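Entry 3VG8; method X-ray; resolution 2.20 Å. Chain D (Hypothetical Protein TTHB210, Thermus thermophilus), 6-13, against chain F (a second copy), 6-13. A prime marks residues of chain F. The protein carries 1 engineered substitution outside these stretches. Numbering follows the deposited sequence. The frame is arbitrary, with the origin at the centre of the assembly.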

# COMPACT_ATOMS: atom_id res chain seq x y z
N ALA D 6 -6.14 -39.75 -15.37
CA ALA D 6 -7.05 -40.63 -14.67
C ALA D 6 -7.90 -39.87 -13.65
O ALA D 6 -9.09 -40.13 -13.51
N LEU D 7 -7.28 -38.93 -12.93
CA LEU D 7 -8.01 -38.15 -11.93
C LEU D 7 -9.04 -37.28 -12.62
O LEU D 7 -10.21 -37.27 -12.24
N LYS D 8 -8.59 -36.55 -13.64
CA LYS D 8 -9.45 -35.65 -14.41
C LYS D 8 -10.60 -36.40 -15.06
O LYS D 8 -11.69 -35.85 -15.23
N GLY D 9 -10.36 -37.66 -15.41
CA GLY D 9 -11.40 -38.45 -16.02
C GLY D 9 -12.50 -38.69 -15.01
O GLY D 9 -13.68 -38.55 -15.33
N ALA D 10 -12.11 -39.05 -13.79
CA ALA D 10 -13.06 -39.30 -12.72
C ALA D 10 -13.81 -38.02 -12.30
O ALA D 10 -15.03 -38.02 -12.20
N LEU D 11 -13.06 -36.94 -12.07
CA LEU D 11 -13.62 -35.65 -11.67
C LEU D 11 -14.81 -35.14 -12.50
O LEU D 11 -14.79 -35.23 -13.73
N PRO D 12 -15.84 -34.59 -11.84
CA PRO D 12 -17.04 -34.06 -12.52
C PRO D 12 -16.67 -32.74 -13.20
O PRO D 12 -15.77 -32.04 -12.74
N ASN D 13 -17.36 -32.39 -14.28
CA ASN D 13 -17.04 -31.15 -14.98
C ASN D 13 -17.25 -29.97 -14.04
O ASN D 13 -18.17 -29.94 -13.22
N ALA F 6 -23.29 -36.62 -2.53
CA ALA F 6 -23.03 -37.49 -3.67
C ALA F 6 -21.76 -37.00 -4.39
O ALA F 6 -20.96 -37.80 -4.88
N LEU F 7 -21.59 -35.68 -4.46
CA LEU F 7 -20.40 -35.14 -5.10
C LEU F 7 -19.19 -35.45 -4.23
O LEU F 7 -18.20 -36.02 -4.70
N LYS F 8 -19.27 -35.08 -2.96
CA LYS F 8 -18.17 -35.32 -2.04
C LYS F 8 -17.78 -36.78 -2.11
O LYS F 8 -16.59 -37.11 -2.14
N GLY F 9 -18.78 -37.65 -2.16
CA GLY F 9 -18.53 -39.07 -2.24
C GLY F 9 -17.77 -39.52 -3.47
O GLY F 9 -16.96 -40.44 -3.38
N ALA F 10 -18.01 -38.88 -4.61
CA ALA F 10 -17.32 -39.27 -5.84
C ALA F 10 -15.93 -38.64 -6.02
O ALA F 10 -15.14 -39.09 -6.86
N LEU F 11 -15.63 -37.60 -5.26
CA LEU F 11 -14.34 -36.93 -5.37
C LEU F 11 -13.22 -37.67 -4.62
O LEU F 11 -13.42 -38.15 -3.51
N PRO F 12 -12.03 -37.76 -5.24
CA PRO F 12 -10.89 -38.44 -4.61
C PRO F 12 -10.56 -37.80 -3.28
O PRO F 12 -10.90 -36.65 -3.03
N ASN F 13 -9.88 -38.55 -2.42
CA ASN F 13 -9.50 -38.04 -1.11
C ASN F 13 -8.53 -36.87 -1.30
O ASN F 13 -7.54 -36.99 -2.02

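Two copies of one helix end, residues 6-13 of chains D and F, meet through a small patch of apolar side-chain contacts that buries 262 Å² counted over both sides. In each copy the helix runs to residue 10, and Leu11 and Leu11′ are the first residues to leave helical phi/psi; the two come together at the middle of the contact, their CA atoms 6.5 Å apart. Their CA-to-CB bonds point sideways, but both side chains adopt the m,t rotamer (chi1 -65° and -68°, chi2 163° and 158°), which brings one branch, CD2, inward until CD2 of Leu11 lies 3.6 Å from CD2 of Leu11′. This methyl-to-methyl touch is the tightest point of the contact.

Each of these methyls also meets a proline ring of the other copy: Leu11 CD2 sits 4.0 Å from Pro12′ CD, and Leu11′ CD2 sits 3.8 Å from Pro12 CD. The prolines point toward the opposing stretch and give up the most surface, 52 Å² for Pro12 and 50 Å² for Pro12′. Each ring is a blunt bump received by two leucines one helical turn apart, residues 7 and 11 of the partner. Leu7 and Leu7′, again m,t and set sideways at CB, reach in with their tips: Leu7 CD2 is 4.2 Å from Pro12′ CB, and Leu7′ CD2 is 4.3 Å from Pro12 CG. The pattern is reciprocal but not exact: Pro12 is puckered C-gamma exo and Pro12′ C-gamma endo.

Ala10 and Ala10′ point toward the partner, yet Ala10 CB stops 5.5 Å from Ala10′ O, and Ala10′ CB stops 5.3 Å from Pro12 CG. Lys8, Asn13 and their counterparts stay out of reach, and no hydrogen bond crosses between the stretches; Lys8 NZ and Asn13 ND2 find partners elsewhere in the structure. The close side-chain contacts between the stretches are all apolar.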

# COMPACT_ATOMS: atom_id res chain seq x y z
CB ALA D 6 -6.27 -41.76 -13.99
CB LEU D 7 -7.07 -37.26 -11.12
CG LEU D 7 -6.22 -37.91 -10.03
CD1 LEU D 7 -5.31 -36.86 -9.44
CD2 LEU D 7 -7.12 -38.51 -8.94
CB LYS D 8 -8.64 -34.91 -15.48
CG LYS D 8 -7.75 -33.82 -14.89
CD LYS D 8 -7.16 -32.92 -15.95
CE LYS D 8 -6.35 -31.78 -15.31
NZ LYS D 8 -5.73 -30.91 -16.35
CB ALA D 10 -12.34 -39.92 -11.52
CB LEU D 11 -12.52 -34.58 -11.69
CG LEU D 11 -11.37 -34.74 -10.69
CD1 LEU D 11 -10.19 -33.87 -11.11
CD2 LEU D 11 -11.86 -34.36 -9.31
CB PRO D 12 -18.02 -33.84 -11.37
CG PRO D 12 -17.49 -34.75 -10.25
CD PRO D 12 -16.01 -34.56 -10.38
CB ASN D 13 -17.90 -30.99 -16.25
CG ASN D 13 -17.55 -31.99 -17.35
OD1 ASN D 13 -16.37 -32.28 -17.60
ND2 ASN D 13 -18.56 -32.52 -18.02
CB ALA F 6 -24.22 -37.49 -4.61
CB LEU F 7 -20.52 -33.62 -5.29
CG LEU F 7 -21.32 -33.09 -6.47
CD1 LEU F 7 -21.12 -31.57 -6.57
CD2 LEU F 7 -20.86 -33.76 -7.77
CB LYS F 8 -18.59 -34.97 -0.62
CG LYS F 8 -18.73 -33.49 -0.36
CD LYS F 8 -18.88 -33.24 1.14
CE LYS F 8 -18.60 -31.80 1.53
NZ LYS F 8 -18.33 -31.70 3.00
CB ALA F 10 -18.19 -38.93 -7.04
CB LEU F 11 -14.44 -35.51 -4.84
CG LEU F 11 -15.31 -34.58 -5.69
CD1 LEU F 11 -15.79 -33.43 -4.84
CD2 LEU F 11 -14.52 -34.12 -6.90
CB PRO F 12 -9.77 -38.28 -5.63
CG PRO F 12 -10.12 -37.00 -6.32
CD PRO F 12 -11.62 -37.13 -6.50
CB ASN F 13 -8.82 -39.15 -0.30
CG ASN F 13 -9.24 -39.15 1.16
OD1 ASN F 13 -10.42 -39.33 1.48
ND2 ASN F 13 -8.28 -38.97 2.06